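Local coordinates for uncharacterized protein MG296 homolog (Mycoplasma pneumoniae, PDB 2I15) that is of unknown function but folds into an all-helical subunit that packs against another copy of itself, as a member of the Mg296 family, at residues Glu41-Thr44 and Glu49-Asp52; Leu45-Asp50 and Ser65-Ile70; Ala109-Ile112 and Asp117-Arg120. One frame throughout, in Å; residues are numbered along the deposited sequence.

Contact 1: Glu41-Thr44 and Glu49-Asp52; sequences EQST and EDDD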
ATOM      1  N   GLU A  41      -4.039  24.530   4.793  1.00 29.39           N
ATOM      2  CA  GLU A  41      -4.752  24.816   3.563  1.00 31.03           C
ATOM      3  C   GLU A  41      -3.864  25.456   2.506  1.00 32.25           C
ATOM      4  O   GLU A  41      -4.040  25.227   1.299  1.00 31.37           O
ATOM      5  CB  GLU A  41      -5.908  25.765   3.862  1.00 37.70           C
ATOM      6  CG  GLU A  41      -6.789  26.053   2.663  1.00 40.36           C
ATOM      7  CD  GLU A  41      -7.626  24.852   2.269  1.00 42.17           C
ATOM      8  OE1 GLU A  41      -7.477  23.769   2.901  1.00 39.98           O
ATOM      9  OE2 GLU A  41      -8.437  24.999   1.326  1.00 43.72           O
ATOM     10  N   GLN A  42      -2.910  26.258   2.977  1.00 28.91           N
ATOM     11  CA  GLN A  42      -2.008  27.005   2.109  1.00 30.43           C
ATOM     12  C   GLN A  42      -0.614  26.423   1.813  1.00 33.49           C
ATOM     13  O   GLN A  42       0.273  27.159   1.379  1.00 33.83           O
ATOM     14  CB  GLN A  42      -1.864  28.422   2.677  1.00 27.86           C
ATOM     15  CG  GLN A  42      -3.199  29.064   3.012  1.00 26.38           C
ATOM     16  CD  GLN A  42      -3.070  30.435   3.640  1.00 26.46           C
ATOM     17  OE1 GLN A  42      -3.957  31.269   3.498  1.00 28.07           O
ATOM     18  NE2 GLN A  42      -1.977  30.670   4.356  1.00 29.13           N
ATOM     19  N   SER A  43      -0.415  25.122   2.028  1.00 65.11           N
ATOM     20  CA  SER A  43       0.885  24.509   1.751  1.00 67.72           C
ATOM     21  C   SER A  43       1.125  24.261   0.259  1.00 70.25           C
ATOM     22  O   SER A  43       2.269  24.287  -0.207  1.00 70.79           O
ATOM     23  CB  SER A  43       1.038  23.194   2.518  1.00 36.62           C
ATOM     24  OG  SER A  43      -0.136  22.860   3.238  1.00 35.08           O
ATOM     25  N   THR A  44       0.036  24.026  -0.471  1.00 95.79           N
ATOM     26  CA  THR A  44       0.045  23.777  -1.916  1.00 98.89           C
ATOM     27  C   THR A  44       0.975  22.707  -2.476  1.00101.18           C
ATOM     28  O   THR A  44       1.994  23.015  -3.094  1.00102.23           O
ATOM     29  CB  THR A  44       0.300  25.077  -2.702  1.00 86.28           C
ATOM     30  OG1 THR A  44       1.440  25.753  -2.160  1.00 87.17           O
ATOM     31  CG2 THR A  44      -0.915  25.983  -2.636  1.00 88.10           C
ATOM     32  N   GLU A  49      -4.848  15.044   0.442  1.00 29.57           N
ATOM     33  CA  GLU A  49      -5.010  14.543   1.810  1.00 32.34           C
ATOM     34  C   GLU A  49      -5.360  15.750   2.650  1.00 33.71           C
ATOM     35  O   GLU A  49      -5.605  15.671   3.859  1.00 32.02           O
ATOM     36  CB  GLU A  49      -3.699  13.976   2.329  1.00 44.99           C
ATOM     37  CG  GLU A  49      -3.135  12.936   1.397  1.00 47.87           C
ATOM     38  CD  GLU A  49      -3.351  11.558   1.933  1.00 48.50           C
ATOM     39  OE1 GLU A  49      -2.471  11.088   2.685  1.00 50.54           O
ATOM     40  OE2 GLU A  49      -4.411  10.971   1.636  1.00 49.52           O
ATOM     41  N   ASP A  50      -5.339  16.878   1.965  1.00 32.16           N
ATOM     42  CA  ASP A  50      -5.589  18.158   2.544  1.00 34.46           C
ATOM     43  C   ASP A  50      -7.009  18.320   2.962  1.00 35.94           C
ATOM     44  O   ASP A  50      -7.902  18.252   2.102  1.00 34.09           O
ATOM     45  CB  ASP A  50      -5.248  19.245   1.514  1.00 63.82           C
ATOM     46  CG  ASP A  50      -4.523  20.407   2.115  1.00 65.31           C
ATOM     47  OD1 ASP A  50      -5.050  21.023   3.067  1.00 68.60           O
ATOM     48  OD2 ASP A  50      -3.420  20.708   1.617  1.00 65.85           O
ATOM     49  N   ASP A  51      -7.246  18.505   4.265  1.00 69.17           N
ATOM     50  CA  ASP A  51      -8.611  18.801   4.628  1.00 71.82           C
ATOM     51  C   ASP A  51      -8.460  20.073   3.818  1.00 72.95           C
ATOM     52  O   ASP A  51      -7.670  20.971   4.144  1.00 75.30           O
ATOM     53  CB  ASP A  51      -8.799  19.114   6.112  1.00134.71           C
ATOM     54  CG  ASP A  51     -10.233  19.405   6.448  1.00139.48           C
ATOM     55  OD1 ASP A  51     -10.503  19.889   7.570  1.00142.14           O
ATOM     56  OD2 ASP A  51     -11.100  19.157   5.588  1.00139.62           O
ATOM     57  N   ASP A  52      -9.164  20.098   2.704  1.00 47.52           N
ATOM     58  CA  ASP A  52      -9.072  21.192   1.759  1.00 44.64           C
ATOM     59  C   ASP A  52     -10.418  20.938   1.168  1.00 40.96           C
ATOM     60  O   ASP A  52     -11.130  20.080   1.681  1.00 40.87           O
ATOM     61  CB  ASP A  52      -7.937  20.836   0.782  1.00200.94           C
ATOM     62  CG  ASP A  52      -7.402  22.016  -0.012  1.00200.94           C
ATOM     63  OD1 ASP A  52      -8.161  22.628  -0.780  1.00200.94           O
ATOM     64  OD2 ASP A  52      -6.193  22.316   0.117  1.00200.94           O
TER
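The carboxylates of E41 and D52 meet with their planes 34° apart, oxygen turned to oxygen: E41 OE2 lies 3.2 Å from D52 OD1, and E41 OE1 3.4 Å from D52 OD2. The backbone O of D51 adds another acceptor, 3.1 Å from E41 OE1, though D51 and D52 are poorly ordered and fine detail there is uncertain. The place is the loop joining helix 27-41 to helix 57-75, where the chain leaves the first helix at E41, turns, and comes back past that helix end as residues 49-52. A bend at chi2 (71°) turns the carboxylate of E41 toward D52, whose side chain it crosses at about a right angle. Glutamate is long enough to make this reach from the helix end, while the shorter aspartates keep their carboxylates close to the returning chain. No hydrogen bond spans the two segments. R40, touched by the side chains of D50 and D51, supplies a positive residue nearby. The short hydroxyl side chain of S43 suits a turn because it can bond to the backbone, and its OG makes a weak bond to E39 O. With D54 and D55 bringing further acidic groups, so many carboxylates would probably raise one another's pKa, and one may be protonated; D50 joins the cluster too, its OD1 3.7 Å from E41 OE1.

Contact 2: Leu45-Asp50 and Ser65-Ile70; sequences LLIYED and SDAFFI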
ATOM      1  N   LEU A  45       0.589  21.449  -2.278  1.00165.00           N
ATOM      2  CA  LEU A  45       1.354  20.316  -2.779  1.00164.80           C
ATOM      3  C   LEU A  45       0.664  18.972  -2.532  1.00163.62           C
ATOM      4  O   LEU A  45       0.534  18.176  -3.457  1.00164.13           O
ATOM      5  CB  LEU A  45       2.776  20.328  -2.196  1.00 72.16           C
ATOM      6  CG  LEU A  45       3.848  20.537  -3.274  1.00 71.74           C
ATOM      7  CD1 LEU A  45       5.166  20.953  -2.649  1.00 71.28           C
ATOM      8  CD2 LEU A  45       3.999  19.261  -4.078  1.00 70.03           C
ATOM      9  N   LEU A  46       0.221  18.709  -1.303  1.00 62.43           N
ATOM     10  CA  LEU A  46      -0.470  17.442  -1.023  1.00 59.15           C
ATOM     11  C   LEU A  46      -1.976  17.666  -0.953  1.00 56.05           C
ATOM     12  O   LEU A  46      -2.656  17.223  -0.025  1.00 55.05           O
ATOM     13  CB  LEU A  46       0.012  16.791   0.278  1.00 40.33           C
ATOM     14  CG  LEU A  46      -0.676  15.445   0.552  1.00 40.40           C
ATOM     15  CD1 LEU A  46      -0.976  14.712  -0.768  1.00 38.20           C
ATOM     16  CD2 LEU A  46       0.175  14.589   1.491  1.00 41.30           C
ATOM     17  N   ILE A  47      -2.486  18.341  -1.975  1.00 42.96           N
ATOM     18  CA  ILE A  47      -3.895  18.686  -2.087  1.00 41.03           C
ATOM     19  C   ILE A  47      -4.836  17.515  -1.819  1.00 39.56           C
ATOM     20  O   ILE A  47      -5.920  17.725  -1.297  1.00 40.80           O
ATOM     21  CB  ILE A  47      -4.184  19.299  -3.506  1.00 45.15           C
ATOM     22  CG1 ILE A  47      -5.338  20.309  -3.445  1.00 44.54           C
ATOM     23  CG2 ILE A  47      -4.571  18.211  -4.494  1.00 43.68           C
ATOM     24  CD1 ILE A  47      -6.679  19.701  -3.155  1.00 48.85           C
ATOM     25  N   TYR A  48      -4.413  16.289  -2.133  1.00 39.59           N
ATOM     26  CA  TYR A  48      -5.274  15.104  -1.973  1.00 37.86           C
ATOM     27  C   TYR A  48      -5.482  14.488  -0.582  1.00 36.95           C
ATOM     28  O   TYR A  48      -6.217  13.516  -0.445  1.00 35.52           O
ATOM     29  CB  TYR A  48      -4.823  14.002  -2.942  1.00 35.87           C
ATOM     30  CG  TYR A  48      -4.638  14.500  -4.354  1.00 34.56           C
ATOM     31  CD1 TYR A  48      -3.364  14.697  -4.875  1.00 36.16           C
ATOM     32  CD2 TYR A  48      -5.736  14.819  -5.153  1.00 34.99           C
ATOM     33  CE1 TYR A  48      -3.173  15.217  -6.158  1.00 36.94           C
ATOM     34  CE2 TYR A  48      -5.565  15.342  -6.435  1.00 35.68           C
ATOM     35  CZ  TYR A  48      -4.281  15.534  -6.925  1.00 37.56           C
ATOM     36  OH  TYR A  48      -4.103  16.095  -8.165  1.00 42.30           O
ATOM     37  N   GLU A  49      -4.848  15.044   0.442  1.00 29.57           N
ATOM     38  CA  GLU A  49      -5.010  14.543   1.810  1.00 32.34           C
ATOM     39  C   GLU A  49      -5.360  15.750   2.650  1.00 33.71           C
ATOM     40  O   GLU A  49      -5.605  15.671   3.859  1.00 32.02           O
ATOM     41  CB  GLU A  49      -3.699  13.976   2.329  1.00 44.99           C
ATOM     42  CG  GLU A  49      -3.135  12.936   1.397  1.00 47.87           C
ATOM     43  CD  GLU A  49      -3.351  11.558   1.933  1.00 48.50           C
ATOM     44  OE1 GLU A  49      -2.471  11.088   2.685  1.00 50.54           O
ATOM     45  OE2 GLU A  49      -4.411  10.971   1.636  1.00 49.52           O
ATOM     46  N   ASP A  50      -5.339  16.878   1.965  1.00 32.16           N
ATOM     47  CA  ASP A  50      -5.589  18.158   2.544  1.00 34.46           C
ATOM     48  C   ASP A  50      -7.009  18.320   2.962  1.00 35.94           C
ATOM     49  O   ASP A  50      -7.902  18.252   2.102  1.00 34.09           O
ATOM     50  CB  ASP A  50      -5.248  19.245   1.514  1.00 63.82           C
ATOM     51  CG  ASP A  50      -4.523  20.407   2.115  1.00 65.31           C
ATOM     52  OD1 ASP A  50      -5.050  21.023   3.067  1.00 68.60           O
ATOM     53  OD2 ASP A  50      -3.420  20.708   1.617  1.00 65.85           O
ATOM     54  N   SER A  65      -6.875  19.572 -11.315  1.00 32.92           N
ATOM     55  CA  SER A  65      -6.170  19.274 -12.550  1.00 32.80           C
ATOM     56  C   SER A  65      -4.702  19.688 -12.410  1.00 31.80           C
ATOM     57  O   SER A  65      -3.800  19.000 -12.874  1.00 30.55           O
ATOM     58  CB  SER A  65      -6.807  20.021 -13.728  1.00 50.18           C
ATOM     59  OG  SER A  65      -8.161  19.630 -13.916  1.00 51.30           O
ATOM     60  N   ASP A  66      -4.466  20.812 -11.753  1.00 30.89           N
ATOM     61  CA  ASP A  66      -3.108  21.310 -11.556  1.00 31.57           C
ATOM     62  C   ASP A  66      -2.233  20.225 -10.925  1.00 31.33           C
ATOM     63  O   ASP A  66      -1.302  19.702 -11.564  1.00 31.59           O
ATOM     64  CB  ASP A  66      -3.125  22.548 -10.651  1.00 55.27           C
ATOM     65  CG  ASP A  66      -2.659  23.790 -11.364  1.00 58.63           C
ATOM     66  OD1 ASP A  66      -1.486  23.812 -11.795  1.00 61.27           O
ATOM     67  OD2 ASP A  66      -3.453  24.753 -11.503  1.00 59.85           O
ATOM     68  N   ALA A  67      -2.571  19.884  -9.679  1.00 35.21           N
ATOM     69  CA  ALA A  67      -1.873  18.887  -8.855  1.00 34.42           C
ATOM     70  C   ALA A  67      -1.776  17.473  -9.450  1.00 33.77           C
ATOM     71  O   ALA A  67      -0.927  16.700  -9.035  1.00 32.24           O
ATOM     72  CB  ALA A  67      -2.523  18.830  -7.469  1.00 16.42           C
ATOM     73  N   PHE A  68      -2.661  17.134 -10.391  1.00 29.38           N
ATOM     74  CA  PHE A  68      -2.631  15.830 -11.078  1.00 30.47           C
ATOM     75  C   PHE A  68      -1.455  15.841 -12.026  1.00 30.69           C
ATOM     76  O   PHE A  68      -0.684  14.883 -12.105  1.00 30.27           O
ATOM     77  CB  PHE A  68      -3.892  15.601 -11.917  1.00 44.22           C
ATOM     78  CG  PHE A  68      -5.023  14.955 -11.176  1.00 46.36           C
ATOM     79  CD1 PHE A  68      -6.333  15.128 -11.616  1.00 49.22           C
ATOM     80  CD2 PHE A  68      -4.792  14.180 -10.044  1.00 47.08           C
ATOM     81  CE1 PHE A  68      -7.395  14.541 -10.933  1.00 52.18           C
ATOM     82  CE2 PHE A  68      -5.844  13.592  -9.357  1.00 50.96           C
ATOM     83  CZ  PHE A  68      -7.150  13.775  -9.801  1.00 52.95           C
ATOM     84  N   PHE A  69      -1.338  16.945 -12.755  1.00 44.76           N
ATOM     85  CA  PHE A  69      -0.254  17.121 -13.700  1.00 45.61           C
ATOM     86  C   PHE A  69       1.046  17.018 -12.937  1.00 44.81           C
ATOM     87  O   PHE A  69       2.005  16.404 -13.405  1.00 44.43           O
ATOM     88  CB  PHE A  69      -0.363  18.484 -14.372  1.00 56.14           C
ATOM     89  CG  PHE A  69      -1.414  18.549 -15.435  1.00 59.48           C
ATOM     90  CD1 PHE A  69      -1.518  19.671 -16.250  1.00 62.36           C
ATOM     91  CD2 PHE A  69      -2.279  17.477 -15.648  1.00 60.66           C
ATOM     92  CE1 PHE A  69      -2.468  19.728 -17.271  1.00 63.82           C
ATOM     93  CE2 PHE A  69      -3.237  17.521 -16.664  1.00 63.43           C
ATOM     94  CZ  PHE A  69      -3.331  18.649 -17.479  1.00 63.83           C
ATOM     95  N   ILE A  70       1.072  17.608 -11.750  1.00 33.56           N
ATOM     96  CA  ILE A  70       2.266  17.554 -10.935  1.00 33.81           C
ATOM     97  C   ILE A  70       2.492  16.158 -10.319  1.00 32.44           C
ATOM     98  O   ILE A  70       3.631  15.720 -10.187  1.00 32.60           O
ATOM     99  CB  ILE A  70       2.219  18.653  -9.847  1.00 63.96           C
ATOM    100  CG1 ILE A  70       2.733  19.964 -10.450  1.00 66.74           C
ATOM    101  CG2 ILE A  70       3.048  18.247  -8.626  1.00 63.12           C
ATOM    102  CD1 ILE A  70       2.618  21.164  -9.536  1.00 68.50           C
TER
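Y48 and F68 both place CG beside the backbone N and anti to the carbonyl carbon, with chi1 of -49° for Y48 and -89° for F68, and these torsions bring the two rings together. The setting is loop-on-helix packing in an all-alpha fold: residues 45-50, from the connection after helix 27-41, lie against helix 57-75. The ring planes are only 14° apart, but their centroids are 5.2 Å from each other and the rings are displaced so that little of one lies over the other, with Y48 CE2 3.4 Å from F68 CE2. The very short distance between the phenol oxygen and the F68 ring is doubtful. Tyrosine suits this buried place because its apolar ring fills the core while its hydroxyl serves the helix backbone, making a weak hydrogen bond to L64 O. A67, small enough to let the phenol come down onto the helix, sets its CB 3.8 Å from Y48 CZ, and its O lies in plane at the edge of the tyrosine ring. F68 continues the aromatic cluster through an edge-to-face contact with F106 on helix 92-113, and it also packs on V18 of the second subunit. I47, branched at CB, covers one face of the Y48 ring with CG2, 3.4 Å above the plane over its centre; that same methyl reaches across to the helix, I47 CG2 lying 3.7 Å from A67 CB.

Contact 3: Ala109-Ile112 and Asp117-Arg120; sequences ALAI and DVGR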
ATOM      1  N   ALA A 109     -13.951   8.589  -3.078  1.00 39.00           N
ATOM      2  CA  ALA A 109     -14.939   9.667  -3.124  1.00 38.77           C
ATOM      3  C   ALA A 109     -15.617   9.647  -4.491  1.00 39.27           C
ATOM      4  O   ALA A 109     -16.846   9.718  -4.605  1.00 41.77           O
ATOM      5  CB  ALA A 109     -14.267  10.999  -2.911  1.00 16.78           C
ATOM      6  N   LEU A 110     -14.796   9.567  -5.530  1.00 28.53           N
ATOM      7  CA  LEU A 110     -15.288   9.511  -6.900  1.00 28.33           C
ATOM      8  C   LEU A 110     -16.384   8.447  -6.958  1.00 29.13           C
ATOM      9  O   LEU A 110     -17.485   8.680  -7.464  1.00 27.97           O
ATOM     10  CB  LEU A 110     -14.145   9.118  -7.843  1.00 18.03           C
ATOM     11  CG  LEU A 110     -13.056  10.137  -8.169  1.00 16.77           C
ATOM     12  CD1 LEU A 110     -12.000   9.483  -9.032  1.00 16.62           C
ATOM     13  CD2 LEU A 110     -13.668  11.332  -8.891  1.00 16.71           C
ATOM     14  N   ALA A 111     -16.051   7.271  -6.431  1.00 34.53           N
ATOM     15  CA  ALA A 111     -16.961   6.139  -6.395  1.00 34.24           C
ATOM     16  C   ALA A 111     -18.206   6.461  -5.594  1.00 35.17           C
ATOM     17  O   ALA A 111     -19.318   6.181  -6.039  1.00 36.14           O
ATOM     18  CB  ALA A 111     -16.256   4.922  -5.807  1.00 19.97           C
ATOM     19  N   ILE A 112     -18.025   7.042  -4.410  1.00 33.24           N
ATOM     20  CA  ILE A 112     -19.170   7.392  -3.573  1.00 32.98           C
ATOM     21  C   ILE A 112     -20.057   8.320  -4.395  1.00 33.01           C
ATOM     22  O   ILE A 112     -21.282   8.159  -4.473  1.00 32.45           O
ATOM     23  CB  ILE A 112     -18.743   8.153  -2.296  1.00 36.96           C
ATOM     24  CG1 ILE A 112     -17.660   7.383  -1.548  1.00 36.86           C
ATOM     25  CG2 ILE A 112     -19.943   8.342  -1.377  1.00 35.52           C
ATOM     26  CD1 ILE A 112     -18.131   6.083  -0.987  1.00 37.76           C
ATOM     27  N   ASP A 117     -19.911   0.998  -6.542  1.00 32.88           N
ATOM     28  CA  ASP A 117     -19.399   0.232  -5.423  1.00 34.35           C
ATOM     29  C   ASP A 117     -17.933   0.570  -5.208  1.00 32.25           C
ATOM     30  O   ASP A 117     -17.088   0.226  -6.042  1.00 32.20           O
ATOM     31  CB  ASP A 117     -19.530  -1.266  -5.692  1.00106.56           C
ATOM     32  CG  ASP A 117     -20.253  -1.993  -4.580  1.00110.73           C
ATOM     33  OD1 ASP A 117     -19.713  -2.074  -3.448  1.00113.88           O
ATOM     34  OD2 ASP A 117     -21.373  -2.488  -4.835  1.00113.42           O
ATOM     35  N   VAL A 118     -17.614   1.261  -4.120  1.00 45.21           N
ATOM     36  CA  VAL A 118     -16.209   1.523  -3.855  1.00 44.44           C
ATOM     37  C   VAL A 118     -15.713   0.079  -3.849  1.00 45.87           C
ATOM     38  O   VAL A 118     -16.508  -0.847  -3.676  1.00 48.43           O
ATOM     39  CB  VAL A 118     -15.996   2.155  -2.467  1.00 28.18           C
ATOM     40  CG1 VAL A 118     -14.534   2.347  -2.222  1.00 28.18           C
ATOM     41  CG2 VAL A 118     -16.708   3.494  -2.382  1.00 28.74           C
ATOM     42  N   GLY A 119     -14.432  -0.154  -4.042  1.00 31.49           N
ATOM     43  CA  GLY A 119     -14.025  -1.544  -4.068  1.00 30.24           C
ATOM     44  C   GLY A 119     -14.047  -2.023  -5.509  1.00 29.03           C
ATOM     45  O   GLY A 119     -13.001  -2.369  -6.062  1.00 28.05           O
ATOM     46  N   ARG A 120     -15.219  -2.050  -6.139  1.00 25.03           N
ATOM     47  CA  ARG A 120     -15.248  -2.486  -7.539  1.00 27.97           C
ATOM     48  C   ARG A 120     -14.598  -1.391  -8.395  1.00 26.15           C
ATOM     49  O   ARG A 120     -13.834  -1.668  -9.338  1.00 23.70           O
ATOM     50  CB  ARG A 120     -16.670  -2.742  -8.032  1.00 89.08           C
ATOM     51  CG  ARG A 120     -16.682  -3.304  -9.450  1.00 97.07           C
ATOM     52  CD  ARG A 120     -18.079  -3.321 -10.057  1.00102.16           C
ATOM     53  NE  ARG A 120     -18.521  -4.683 -10.341  1.00108.02           N
ATOM     54  CZ  ARG A 120     -18.689  -5.621  -9.414  1.00110.88           C
ATOM     55  NH1 ARG A 120     -18.453  -5.342  -8.138  1.00111.71           N
ATOM     56  NH2 ARG A 120     -19.091  -6.836  -9.766  1.00111.86           N
TER
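One methyl group, V118 CG2, carries this contact: it meets both the CB of A111 and the CD1 of I112 on helix 92-113. The segments belong to a short connection between helix 92-113 and helix 120-128, with V118 just ahead of the second helix. The valine torsion (chi1 178°) sends CG1 anti to the backbone N and sets CG2 beside that N, the branch that faces the earlier helix. I112 gets there by a detour. Its CB points away from the loop, but CG1 lies beside the backbone N, and a further turn at chi2 of -66° curls the chain back until CD1 is 3.3 Å from V118 CG2, a tight approach for two methyls. CG1 of I112 stays farther off, at 4.1 Å from the same V118 CG2. A111 needs no such bending: its CB points toward the loop and sits 3.7 Å from V118 CG2 and 3.9 Å from V118 CA. A side chain this short lets the backbones come close, with the CA atoms of A111 and V118 5.3 Å apart.

G119 follows at the N-cap position of helix 120-128. Its phi of 93° would drive a CB against the carbonyl O of V118, which explains why a residue without a side chain stands there. Y121 of that helix packs on L110 and A111, while F30 of the second subunit covers A109 and L110.

No hydrogen bond or charge pair joins the two segments. The turn is therefore held to the helix here by dispersion and partial burial of hydrocarbon, with A111 the buried member; such interactions have little directional preference, so the fit depends on methyl shape and on the rotamers of I112 and V118.

Following the chain from the N terminus, helix 27-41 ends at E41, and contact 1 closes the short loop that returns residues 49-52 to that helix end. Contact 2 begins within this loop and closes a wider one, laying residues 45-50 on helix 57-75; the two closures therefore interlock along the chain, sharing E49 and D50, and touch in space where D52 CG meets I47 CD1 at 4.0 Å. Contact 3 comes later and separately, closing the turn between helix 92-113 and helix 120-128, its centre about 20 Å from that of contact 2. Helix 92-113 connects them, since its upstream residues pack on Y48 and F68. All three touch the second subunit.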